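Local coordinates for oxidoreductase, 2OG-Fe oxygenase family protein, putative, expressed (Oryza sativa subsp. japonica, PDB 5XOI) that probably works as an AlkB-family iron(II)- and 2-oxoglutarate-dependent dioxygenase, this chain being its catalytic domain, at residues 57-62 with 124-129; 118-123 with 154-159; 161-166 with 203-208; 13-18 with 180-185. All blocks are in the same frame, centred on the assembly; numbering follows the deposited sequence.

Contact 1: 57-62 with 124-129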
loop_
_atom_site.group_PDB
_atom_site.type_symbol
_atom_site.label_atom_id
_atom_site.label_comp_id
_atom_site.label_asym_id
_atom_site.label_seq_id
_atom_site.Cartn_x
_atom_site.Cartn_y
_atom_site.Cartn_z
ATOM N N MET A 57 -4.930 8.387 8.330
ATOM C CA MET A 57 -4.061 7.221 8.382
ATOM C C MET A 57 -4.064 6.618 9.778
ATOM O O MET A 57 -4.394 7.271 10.772
ATOM C CB MET A 57 -2.616 7.571 7.971
ATOM C CG MET A 57 -1.944 8.595 8.901
ATOM S SD MET A 57 -0.237 8.903 8.397
ATOM C CE MET A 57 0.541 7.405 8.994
ATOM N N MET A 58 -3.683 5.347 9.830
ATOM C CA MET A 58 -3.370 4.677 11.078
ATOM C C MET A 58 -2.396 3.564 10.745
ATOM O O MET A 58 -2.385 3.049 9.622
ATOM C CB MET A 58 -4.617 4.129 11.791
ATOM C CG MET A 58 -5.310 2.967 11.100
ATOM S SD MET A 58 -6.416 2.018 12.210
ATOM C CE MET A 58 -5.245 1.265 13.323
ATOM N N CYS A 59 -1.552 3.216 11.706
ATOM C CA CYS A 59 -0.580 2.166 11.464
ATOM C C CYS A 59 -0.979 0.905 12.208
ATOM O O CYS A 59 -1.638 0.957 13.251
ATOM C CB CYS A 59 0.828 2.601 11.879
ATOM S SG CYS A 59 1.528 3.912 10.836
ATOM N N LEU A 60 -0.603 -0.234 11.639
ATOM C CA LEU A 60 -0.630 -1.506 12.339
ATOM C C LEU A 60 0.793 -2.031 12.423
ATOM O O LEU A 60 1.591 -1.822 11.507
ATOM C CB LEU A 60 -1.505 -2.547 11.632
ATOM C CG LEU A 60 -2.849 -2.082 11.085
ATOM C CD1 LEU A 60 -3.487 -3.210 10.254
ATOM C CD2 LEU A 60 -3.760 -1.666 12.215
ATOM N N GLY A 61 1.099 -2.726 13.521
ATOM C CA GLY A 61 2.457 -3.162 13.784
ATOM C C GLY A 61 3.262 -2.026 14.379
ATOM O O GLY A 61 2.908 -1.509 15.440
ATOM N N LYS A 62 4.327 -1.612 13.704
ATOM C CA LYS A 62 5.085 -0.447 14.127
ATOM C C LYS A 62 4.389 0.829 13.659
ATOM O O LYS A 62 3.622 0.833 12.695
ATOM C CB LYS A 62 6.513 -0.510 13.578
ATOM C CG LYS A 62 7.511 -1.178 14.515
ATOM C CD LYS A 62 7.287 -2.686 14.627
ATOM C CE LYS A 62 8.069 -3.307 15.799
ATOM N NZ LYS A 62 7.391 -3.181 17.128
ATOM N N ILE A 124 5.279 -3.413 9.406
ATOM C CA ILE A 124 4.698 -2.090 9.209
ATOM C C ILE A 124 3.515 -2.262 8.271
ATOM O O ILE A 124 3.670 -2.820 7.181
ATOM C CB ILE A 124 5.713 -1.102 8.599
ATOM C CG1 ILE A 124 6.927 -0.917 9.515
ATOM C CG2 ILE A 124 5.053 0.229 8.262
ATOM C CD1 ILE A 124 8.212 -0.648 8.749
ATOM N N CYS A 125 2.339 -1.796 8.681
ATOM C CA CYS A 125 1.232 -1.608 7.750
ATOM C C CYS A 125 0.693 -0.195 7.901
ATOM O O CYS A 125 0.168 0.167 8.959
ATOM C CB CYS A 125 0.116 -2.621 7.964
ATOM S SG CYS A 125 -1.281 -2.374 6.815
ATOM N N LEU A 126 0.816 0.591 6.843
ATOM C CA LEU A 126 0.235 1.921 6.810
ATOM C C LEU A 126 -1.151 1.805 6.185
ATOM O O LEU A 126 -1.277 1.389 5.029
ATOM C CB LEU A 126 1.119 2.874 6.010
ATOM C CG LEU A 126 1.224 4.315 6.495
ATOM C CD1 LEU A 126 2.243 5.061 5.659
ATOM C CD2 LEU A 126 -0.130 4.996 6.414
ATOM N N VAL A 127 -2.179 2.169 6.945
ATOM C CA VAL A 127 -3.557 2.179 6.468
ATOM C C VAL A 127 -3.930 3.624 6.153
ATOM O O VAL A 127 -4.037 4.457 7.061
ATOM C CB VAL A 127 -4.514 1.575 7.504
ATOM C CG1 VAL A 127 -5.924 1.427 6.907
ATOM C CG2 VAL A 127 -3.977 0.237 7.984
ATOM N N ASN A 128 -4.126 3.920 4.867
ATOM C CA ASN A 128 -4.503 5.249 4.387
ATOM C C ASN A 128 -5.967 5.228 3.977
ATOM O O ASN A 128 -6.376 4.360 3.199
ATOM C CB ASN A 128 -3.669 5.658 3.165
ATOM C CG ASN A 128 -2.196 5.819 3.477
ATOM O OD1 ASN A 128 -1.808 6.726 4.220
ATOM N ND2 ASN A 128 -1.355 4.947 2.894
ATOM N N PHE A 129 -6.748 6.196 4.444
ATOM C CA PHE A 129 -8.099 6.354 3.928
ATOM C C PHE A 129 -8.231 7.708 3.237
ATOM O O PHE A 129 -7.949 8.750 3.841
ATOM C CB PHE A 129 -9.165 6.219 5.001
ATOM C CG PHE A 129 -10.543 6.356 4.432
ATOM C CD1 PHE A 129 -11.019 5.395 3.563
ATOM C CD2 PHE A 129 -11.314 7.480 4.682
ATOM C CE1 PHE A 129 -12.264 5.517 2.995
ATOM C CE2 PHE A 129 -12.565 7.602 4.111
ATOM C CZ PHE A 129 -13.027 6.624 3.264
#

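Contact 2: 118-123 with 154-159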
loop_
_atom_site.group_PDB
_atom_site.type_symbol
_atom_site.label_atom_id
_atom_site.label_comp_id
_atom_site.label_asym_id
_atom_site.label_seq_id
_atom_site.Cartn_x
_atom_site.Cartn_y
_atom_site.Cartn_z
ATOM N N PRO A 118 12.411 -10.255 -3.272
ATOM C CA PRO A 118 12.782 -10.816 -1.967
ATOM C C PRO A 118 11.545 -11.090 -1.130
ATOM O O PRO A 118 10.492 -10.460 -1.328
ATOM C CB PRO A 118 13.646 -9.712 -1.335
ATOM C CG PRO A 118 14.038 -8.810 -2.468
ATOM C CD PRO A 118 12.907 -8.880 -3.452
ATOM N N PRO A 119 11.625 -12.013 -0.178
ATOM C CA PRO A 119 10.473 -12.267 0.694
ATOM C C PRO A 119 10.213 -11.078 1.606
ATOM O O PRO A 119 11.050 -10.191 1.780
ATOM C CB PRO A 119 10.896 -13.501 1.498
ATOM C CG PRO A 119 12.383 -13.393 1.540
ATOM C CD PRO A 119 12.796 -12.818 0.209
ATOM N N LEU A 120 9.019 -11.067 2.191
ATOM C CA LEU A 120 8.657 -9.989 3.101
ATOM C C LEU A 120 8.000 -10.569 4.340
ATOM O O LEU A 120 7.102 -11.410 4.241
ATOM C CB LEU A 120 7.715 -8.977 2.438
ATOM C CG LEU A 120 7.620 -7.592 3.065
ATOM C CD1 LEU A 120 8.925 -6.826 2.890
ATOM C CD2 LEU A 120 6.421 -6.809 2.467
ATOM N N SER A 121 8.453 -10.107 5.502
ATOM C CA SER A 121 7.789 -10.361 6.774
ATOM C C SER A 121 7.406 -8.993 7.323
ATOM O O SER A 121 8.117 -8.431 8.167
ATOM C CB SER A 121 8.693 -11.143 7.721
ATOM O OG SER A 121 9.007 -12.402 7.148
ATOM N N PRO A 122 6.301 -8.416 6.848
ATOM C CA PRO A 122 6.016 -7.017 7.174
ATOM C C PRO A 122 5.745 -6.851 8.655
ATOM O O PRO A 122 5.024 -7.641 9.268
ATOM C CB PRO A 122 4.771 -6.693 6.337
ATOM C CG PRO A 122 4.115 -8.020 6.109
ATOM C CD PRO A 122 5.237 -9.034 6.035
ATOM N N ASP A 123 6.363 -5.822 9.229
ATOM C CA ASP A 123 6.073 -5.392 10.590
ATOM C C ASP A 123 5.520 -3.976 10.593
ATOM O O ASP A 123 5.308 -3.401 11.667
ATOM C CB ASP A 123 7.316 -5.486 11.481
ATOM C CG ASP A 123 8.537 -4.824 10.869
ATOM O OD1 ASP A 123 8.393 -4.086 9.873
ATOM O OD2 ASP A 123 9.644 -5.032 11.398
ATOM N N PRO A 154 10.377 -5.661 -0.628
ATOM C CA PRO A 154 9.326 -4.965 -1.371
ATOM C C PRO A 154 8.319 -4.254 -0.481
ATOM O O PRO A 154 8.133 -4.570 0.696
ATOM C CB PRO A 154 8.642 -6.091 -2.154
ATOM C CG PRO A 154 8.842 -7.300 -1.299
ATOM C CD PRO A 154 10.206 -7.125 -0.647
ATOM N N VAL A 155 7.658 -3.278 -1.100
ATOM C CA VAL A 155 6.436 -2.675 -0.579
ATOM C C VAL A 155 5.265 -3.422 -1.199
ATOM O O VAL A 155 5.229 -3.601 -2.418
ATOM C CB VAL A 155 6.375 -1.182 -0.943
ATOM C CG1 VAL A 155 5.070 -0.532 -0.448
ATOM C CG2 VAL A 155 7.618 -0.441 -0.419
ATOM N N VAL A 156 4.307 -3.849 -0.378
ATOM C CA VAL A 156 3.111 -4.553 -0.865
ATOM C C VAL A 156 1.891 -3.726 -0.485
ATOM O O VAL A 156 1.661 -3.478 0.702
ATOM C CB VAL A 156 2.999 -5.970 -0.287
ATOM C CG1 VAL A 156 1.704 -6.635 -0.748
ATOM C CG2 VAL A 156 4.216 -6.813 -0.688
ATOM N N SER A 157 1.086 -3.345 -1.481
ATOM C CA SER A 157 0.009 -2.371 -1.297
ATOM C C SER A 157 -1.335 -2.958 -1.725
ATOM O O SER A 157 -1.497 -3.357 -2.885
ATOM C CB SER A 157 0.310 -1.101 -2.101
ATOM O OG SER A 157 -0.836 -0.294 -2.273
ATOM N N PHE A 158 -2.303 -2.972 -0.797
ATOM C CA PHE A 158 -3.684 -3.380 -1.072
ATOM C C PHE A 158 -4.516 -2.155 -1.432
ATOM O O PHE A 158 -4.386 -1.109 -0.795
ATOM C CB PHE A 158 -4.363 -4.013 0.155
ATOM C CG PHE A 158 -3.750 -5.295 0.665
ATOM C CD1 PHE A 158 -2.710 -5.929 0.012
ATOM C CD2 PHE A 158 -4.272 -5.873 1.818
ATOM C CE1 PHE A 158 -2.186 -7.116 0.509
ATOM C CE2 PHE A 158 -3.764 -7.051 2.320
ATOM C CZ PHE A 158 -2.712 -7.678 1.669
ATOM N N SER A 159 -5.434 -2.312 -2.389
ATOM C CA SER A 159 -6.357 -1.247 -2.769
ATOM C C SER A 159 -7.788 -1.744 -2.608
ATOM O O SER A 159 -8.112 -2.848 -3.052
ATOM C CB SER A 159 -6.126 -0.783 -4.217
ATOM O OG SER A 159 -4.901 -0.080 -4.356
#

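Contact 3: 161-166 with 203-208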
loop_
_atom_site.group_PDB
_atom_site.type_symbol
_atom_site.label_atom_id
_atom_site.label_comp_id
_atom_site.label_asym_id
_atom_site.label_seq_id
_atom_site.Cartn_x
_atom_site.Cartn_y
_atom_site.Cartn_z
ATOM N N GLY A 161 -12.107 -0.261 -2.521
ATOM C CA GLY A 161 -13.038 0.849 -2.660
ATOM C C GLY A 161 -12.916 1.549 -3.998
ATOM O O GLY A 161 -12.770 0.896 -5.034
ATOM N N ASP A 162 -12.993 2.877 -3.998
ATOM C CA ASP A 162 -12.842 3.637 -5.235
ATOM C C ASP A 162 -11.446 3.466 -5.835
ATOM O O ASP A 162 -10.452 3.284 -5.125
ATOM C CB ASP A 162 -13.094 5.118 -4.971
ATOM C CG ASP A 162 -14.553 5.423 -4.700
ATOM O OD1 ASP A 162 -15.436 4.701 -5.231
ATOM O OD2 ASP A 162 -14.814 6.401 -3.961
ATOM N N THR A 163 -11.383 3.563 -7.158
ATOM C CA THR A 163 -10.124 3.444 -7.883
ATOM C C THR A 163 -9.233 4.655 -7.632
ATOM O O THR A 163 -9.713 5.794 -7.576
ATOM C CB THR A 163 -10.421 3.312 -9.373
ATOM O OG1 THR A 163 -11.195 2.123 -9.592
ATOM C CG2 THR A 163 -9.124 3.277 -10.205
ATOM N N ALA A 164 -7.930 4.407 -7.476
ATOM C CA ALA A 164 -6.937 5.475 -7.406
ATOM C C ALA A 164 -6.184 5.565 -8.723
ATOM O O ALA A 164 -5.870 4.544 -9.329
ATOM C CB ALA A 164 -5.928 5.224 -6.286
ATOM N N GLU A 165 -5.903 6.792 -9.163
ATOM C CA GLU A 165 -4.923 7.040 -10.213
ATOM C C GLU A 165 -3.561 7.134 -9.525
ATOM O O GLU A 165 -3.326 8.053 -8.735
ATOM C CB GLU A 165 -5.280 8.312 -10.988
ATOM C CG GLU A 165 -6.609 8.177 -11.739
ATOM C CD GLU A 165 -6.987 9.399 -12.571
ATOM O OE1 GLU A 165 -6.085 10.140 -13.020
ATOM O OE2 GLU A 165 -8.201 9.602 -12.796
ATOM N N PHE A 166 -2.685 6.160 -9.789
ATOM C CA PHE A 166 -1.427 5.983 -9.064
ATOM C C PHE A 166 -0.278 6.398 -9.974
ATOM O O PHE A 166 -0.165 5.901 -11.099
ATOM C CB PHE A 166 -1.282 4.523 -8.611
ATOM C CG PHE A 166 -0.042 4.230 -7.798
ATOM C CD1 PHE A 166 -0.008 4.485 -6.430
ATOM C CD2 PHE A 166 1.074 3.645 -8.393
ATOM C CE1 PHE A 166 1.114 4.191 -5.675
ATOM C CE2 PHE A 166 2.209 3.344 -7.629
ATOM C CZ PHE A 166 2.225 3.621 -6.275
ATOM N N ARG A 203 -5.415 11.165 -7.847
ATOM C CA ARG A 203 -6.860 11.312 -7.943
ATOM C C ARG A 203 -7.525 10.035 -7.453
ATOM O O ARG A 203 -7.006 8.936 -7.673
ATOM C CB ARG A 203 -7.262 11.584 -9.396
ATOM C CG ARG A 203 -8.564 12.300 -9.597
ATOM C CD ARG A 203 -8.778 12.464 -11.102
ATOM N NE ARG A 203 -9.843 13.408 -11.431
ATOM C CZ ARG A 203 -11.118 13.224 -11.123
ATOM N NH1 ARG A 203 -11.483 12.138 -10.465
ATOM N NH2 ARG A 203 -12.029 14.122 -11.474
ATOM N N ILE A 204 -8.664 10.191 -6.788
ATOM C CA ILE A 204 -9.579 9.092 -6.509
ATOM C C ILE A 204 -10.736 9.227 -7.493
ATOM O O ILE A 204 -11.314 10.311 -7.626
ATOM C CB ILE A 204 -10.083 9.121 -5.055
ATOM C CG1 ILE A 204 -8.924 9.189 -4.037
ATOM C CG2 ILE A 204 -11.013 7.935 -4.789
ATOM C CD1 ILE A 204 -7.980 7.984 -4.052
ATOM N N LYS A 205 -11.056 8.143 -8.199
ATOM C CA LYS A 205 -12.159 8.162 -9.158
ATOM C C LYS A 205 -13.468 7.941 -8.416
ATOM O O LYS A 205 -13.691 6.846 -7.884
ATOM C CB LYS A 205 -11.978 7.074 -10.229
ATOM C CG LYS A 205 -10.706 7.204 -11.057
ATOM C CD LYS A 205 -10.662 6.121 -12.137
ATOM C CE LYS A 205 -9.513 6.321 -13.108
ATOM N NZ LYS A 205 -9.546 7.662 -13.739
ATOM N N PRO A 206 -14.358 8.929 -8.340
ATOM C CA PRO A 206 -15.560 8.739 -7.524
ATOM C C PRO A 206 -16.481 7.694 -8.126
ATOM O O PRO A 206 -16.504 7.472 -9.340
ATOM C CB PRO A 206 -16.215 10.130 -7.497
ATOM C CG PRO A 206 -15.549 10.916 -8.586
ATOM C CD PRO A 206 -14.194 10.321 -8.794
ATOM N N LYS A 207 -17.214 7.015 -7.239
ATOM C CA LYS A 207 -18.281 6.097 -7.643
ATOM C C LYS A 207 -17.748 4.934 -8.463
ATOM O O LYS A 207 -18.406 4.479 -9.403
ATOM C CB LYS A 207 -19.372 6.818 -8.440
ATOM C CG LYS A 207 -19.810 8.123 -7.826
ATOM C CD LYS A 207 -20.811 7.882 -6.743
ATOM C CE LYS A 207 -22.152 7.462 -7.320
ATOM N NZ LYS A 207 -23.060 7.102 -6.207
ATOM N N THR A 208 -16.554 4.450 -8.132
ATOM C CA THR A 208 -15.993 3.306 -8.837
ATOM C C THR A 208 -15.904 2.052 -7.980
ATOM O O THR A 208 -15.686 0.964 -8.531
ATOM C CB THR A 208 -14.602 3.646 -9.407
ATOM O OG1 THR A 208 -13.812 4.329 -8.418
ATOM C CG2 THR A 208 -14.746 4.546 -10.628
HETATM O O HOH W 1 -17.176 7.651 -4.365
#

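Contact 4: 13-18 with 180-185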
loop_
_atom_site.group_PDB
_atom_site.type_symbol
_atom_site.label_atom_id
_atom_site.label_comp_id
_atom_site.label_asym_id
_atom_site.label_seq_id
_atom_site.Cartn_x
_atom_site.Cartn_y
_atom_site.Cartn_z
ATOM N N MET A 13 8.399 -4.643 -10.202
ATOM C CA MET A 13 7.120 -3.981 -9.953
ATOM C C MET A 13 6.013 -4.735 -10.675
ATOM O O MET A 13 5.940 -4.716 -11.907
ATOM C CB MET A 13 7.163 -2.519 -10.398
ATOM C CG MET A 13 5.928 -1.729 -10.011
ATOM S SD MET A 13 6.176 0.007 -10.378
ATOM C CE MET A 13 4.725 0.721 -9.597
ATOM N N VAL A 14 5.145 -5.378 -9.899
ATOM C CA VAL A 14 4.107 -6.259 -10.410
ATOM C C VAL A 14 2.771 -5.785 -9.859
ATOM O O VAL A 14 2.642 -5.552 -8.653
ATOM C CB VAL A 14 4.371 -7.718 -10.008
ATOM C CG1 VAL A 14 3.190 -8.607 -10.377
ATOM C CG2 VAL A 14 5.645 -8.211 -10.677
ATOM N N LEU A 15 1.778 -5.661 -10.739
ATOM C CA LEU A 15 0.407 -5.346 -10.357
ATOM C C LEU A 15 -0.441 -6.607 -10.496
ATOM O O LEU A 15 -0.530 -7.188 -11.585
ATOM C CB LEU A 15 -0.153 -4.220 -11.226
ATOM C CG LEU A 15 -1.655 -3.951 -11.119
ATOM C CD1 LEU A 15 -2.040 -3.514 -9.701
ATOM C CD2 LEU A 15 -2.049 -2.894 -12.112
ATOM N N LEU A 16 -1.040 -7.035 -9.392
ATOM C CA LEU A 16 -1.875 -8.236 -9.353
ATOM C C LEU A 16 -3.333 -7.777 -9.399
ATOM O O LEU A 16 -3.883 -7.298 -8.399
ATOM C CB LEU A 16 -1.572 -9.067 -8.109
ATOM C CG LEU A 16 -0.144 -9.588 -7.954
ATOM C CD1 LEU A 16 0.726 -8.553 -7.233
ATOM C CD2 LEU A 16 -0.119 -10.878 -7.161
ATOM N N LYS A 17 -3.958 -7.908 -10.567
ATOM C CA LYS A 17 -5.317 -7.403 -10.737
ATOM C C LYS A 17 -6.314 -8.269 -9.979
ATOM O O LYS A 17 -6.306 -9.497 -10.108
ATOM C CB LYS A 17 -5.695 -7.358 -12.221
ATOM C CG LYS A 17 -4.868 -6.395 -13.057
ATOM C CD LYS A 17 -5.065 -4.948 -12.641
ATOM C CE LYS A 17 -6.515 -4.513 -12.794
ATOM N NZ LYS A 17 -6.752 -3.105 -12.320
ATOM N N LYS A 18 -7.191 -7.622 -9.206
ATOM C CA LYS A 18 -8.296 -8.304 -8.520
ATOM C C LYS A 18 -7.794 -9.494 -7.697
ATOM O O LYS A 18 -8.418 -10.557 -7.644
ATOM C CB LYS A 18 -9.367 -8.743 -9.523
ATOM C CG LYS A 18 -10.010 -7.588 -10.302
ATOM C CD LYS A 18 -10.580 -6.528 -9.366
ATOM C CE LYS A 18 -11.033 -5.271 -10.131
ATOM N NZ LYS A 18 -11.992 -4.413 -9.342
ATOM N N VAL A 180 -0.967 4.306 -13.479
ATOM C CA VAL A 180 -1.757 3.079 -13.531
ATOM C C VAL A 180 -2.938 3.241 -12.585
ATOM O O VAL A 180 -2.824 3.856 -11.522
ATOM C CB VAL A 180 -0.930 1.824 -13.164
ATOM C CG1 VAL A 180 -0.443 1.870 -11.705
ATOM C CG2 VAL A 180 -1.737 0.561 -13.428
ATOM N N ASP A 181 -4.088 2.699 -12.980
ATOM C CA ASP A 181 -5.237 2.689 -12.088
ATOM C C ASP A 181 -5.146 1.514 -11.121
ATOM O O ASP A 181 -4.965 0.361 -11.539
ATOM C CB ASP A 181 -6.545 2.605 -12.868
ATOM C CG ASP A 181 -6.903 3.902 -13.571
ATOM O OD1 ASP A 181 -6.261 4.949 -13.343
ATOM O OD2 ASP A 181 -7.858 3.860 -14.368
ATOM N N LEU A 182 -5.313 1.802 -9.838
ATOM C CA LEU A 182 -5.394 0.775 -8.808
ATOM C C LEU A 182 -6.858 0.655 -8.416
ATOM O O LEU A 182 -7.417 1.568 -7.793
ATOM C CB LEU A 182 -4.508 1.113 -7.610
ATOM C CG LEU A 182 -3.015 1.292 -7.927
ATOM C CD1 LEU A 182 -2.245 1.696 -6.666
ATOM C CD2 LEU A 182 -2.440 0.016 -8.506
ATOM N N GLU A 183 -7.487 -0.448 -8.829
ATOM C CA GLU A 183 -8.908 -0.696 -8.619
ATOM C C GLU A 183 -9.102 -1.581 -7.399
ATOM O O GLU A 183 -8.170 -2.227 -6.929
ATOM C CB GLU A 183 -9.537 -1.373 -9.843
ATOM C CG GLU A 183 -9.289 -0.668 -11.160
ATOM C CD GLU A 183 -9.936 -1.402 -12.320
ATOM O OE1 GLU A 183 -10.992 -0.951 -12.804
ATOM O OE2 GLU A 183 -9.393 -2.442 -12.739
ATOM N N SER A 184 -10.333 -1.614 -6.894
ATOM C CA SER A 184 -10.617 -2.401 -5.695
ATOM C C SER A 184 -10.226 -3.865 -5.894
ATOM O O SER A 184 -10.616 -4.499 -6.880
ATOM C CB SER A 184 -12.100 -2.301 -5.333
ATOM O OG SER A 184 -12.319 -2.751 -4.008
ATOM N N GLY A 185 -9.465 -4.396 -4.937
ATOM C CA GLY A 185 -8.942 -5.740 -4.983
ATOM C C GLY A 185 -7.547 -5.862 -5.555
ATOM O O GLY A 185 -6.920 -6.917 -5.392
HETATM O O HOH W 2 -5.098 -1.104 -13.858
#

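Contact 1: 57-62 with 124-129
M57 and L126 meet on one face of an antiparallel strand pair at the edge of the larger sheet of the double-stranded beta-helix, the fold of 2-oxoglutarate oxygenases, and the pair illustrates how such a sheet serves two different environments. The two side chains cross obliquely. In M57, CG stands between the backbone N and the carbonyl carbon (chi1 62°), and the bend at chi3 brings the CE methyl to 3.6 Å from L126 CD2. C59 SG is a looser neighbour, 4.4 Å from L126 CG, and W64 packs on both M57 and C59. N128 shares this face, its OD1 3.9 Å from M57 CB, but its polar end looks elsewhere: OD1 accepts from R48 and ND2 donates to N225. N128 and R48 both bind 2-oxoglutarate, and a succinate, probably from the crystallisation liquor, lies about 3 Å from the N128 side chain (nearest atoms), consistent with this face bordering the cosubstrate pocket.

M58, L60, C125 and V127 occupy the other face, against helix 22-37, whose C32 touches V127 and L35 touches L60. M58 and V127 lie side by side, pointing the same way, with M58 CG 3.9 Å from V127 CB; L60 slants over V127, CG against CG2. Backbone bonds join M58 to V127 and L60 to C125 in both directions, and between them C59 CA sends its hydrogen toward C125 O, 3.3 Å away.

Contact 2: 118-123 with 154-159
L120 and P154 are the closest CA-CA pair between the segments, at 6.8 Å; the loop 118-123 passes the start of strand 155-161, and no hydrogen bond joins the two. Side chains fill the gap, in a plain example of a loop packing against the end of a strand in the larger sheet of the double-stranded beta-helix. L120 points toward the strand, its CG anti to the backbone N (chi1 -160°), and its two methyls meet the same carbonyl oxygen: CD1 is 3.2 Å and CD2 3.3 Å from P154 O. From there the methyls part company. CD1 also packs on the proline ring, 3.8 Å from P154 CD, while CD2 touches V156 CG2, again at 3.8 Å. Leucine slides past both partners in the opposite direction.

The P154 ring is met from a second quarter by the backbone of P118, whose O lies 3.4 Å from P154 CD; the two CD atoms of these prolines are farther apart. Helix 87-106 completes the enclosure, I97 packing on L120 and V93 on V156, and its K94 takes up L120 O.

P118, P119 and P154 have no backbone N-H to offer, and apolar packing carries the contact. P118 O is buried with no hydrogen-bonding partner in the model, and the CH2 at P154 CD, perhaps slightly polarised by the adjoining nitrogen, is at most a weak compensation.

Contact 3: 161-166 with 203-208
T208 OG1 is gripped twice: it accepts from T163 N at 2.8 Å and donates to K205 O at 2.6 Å, tying the chain just beyond one strand to its antiparallel partner in the smaller sheet of the double-stranded beta-helix. Its chi1 of 45° sets OG1 in the crowded position between the backbone N and the carbonyl carbon. D162 OD1 takes T208 N at 3.1 Å from above the carboxylate plane, and also A209 N, while a water bridges D162 OD2 and K207 N. One carboxylate thus reaches K207, through the water, and T208 and A209 directly.

Along the strands, K205 N donates to T163 O and E165 N to R203 O. E165 and R203 lie side by side, their flat groups 12° apart, yet E165 OE2 rests 3.4 Å from R203 CD and no guanidinium N-H points at it. K205 NZ, its salt-bridge partner, comes across at about a right angle and from above the carboxylate plane, modelled at a doubtfully short 2.5 Å from OE2.

A164 and I204 share the other face, against R223, a 2-oxoglutarate-binding residue. A164 CB is 4.1 Å from I204 CD1, while I204 CG2 is 3.5 Å from D162 CB.

Contact 4: 13-18 with 180-185
K17 NZ and E183 OE2 form a salt bridge of 2.8 Å that links the two sheets of the double-stranded beta-helix, and the amine shows how a lysine nitrogen can be satisfied from several sides at once. The carboxylate is met on its anti side, 16° out of plane. NZ also makes a salt bridge to D186 OD2 and donates at 3.0 Å to a water, which in turn donates to D181 O at 2.7 Å. Bends at chi2 and chi3, both near -60°, fold CD and CE of K17 back, and NZ ends beside E183. D186 serves as a second hub: its OD1 accepts K18 N and its OD2 accepts E183 N as well.

K18 uses its own amine on a backbone acceptor. NZ donates to S184 O at 2.8 Å, in the carbonyl plane, and K18 CD is 3.2 Å from the same oxygen. E183 OE2 stays 4.7 Å from K18 NZ, so the two charges may attract but do not pair. S184 OG turns away, to G161 N and Q25 OE1.

Next to these polar groups L15 spreads its methyls, CD2 3.7 Å from V180 CG2 and CD1 equally near L182 CD2. The axes of strands 13-16 and 180-182 pass 9.7 Å apart, as facing sheets do; helix 87-106 packs on V14 and L16, while strand 163-169 flanks V180 and L182.

How the contacts relate
From the N terminus, contact 4 opens first, at 13-18, and closes at 180-185, a loop that takes in most of the domain. Contacts 1 and 2 nest inside it and cross each other: 57-62 waits for 124-129, but 118-123 comes before that strand and closes only at 154-159. K62 N and D123 O probably bond where these two meet. Contact 3 opens at 161-166, directly after contact 2 closes, and ends at 203-208, so it crosses contact 4; 163-169 and 178-182 are neighbouring strands. Contact 1 lies at an edge of the larger sheet, contact 2 at a strand end, contact 3 in the smaller sheet, and contact 4 joins both sheets.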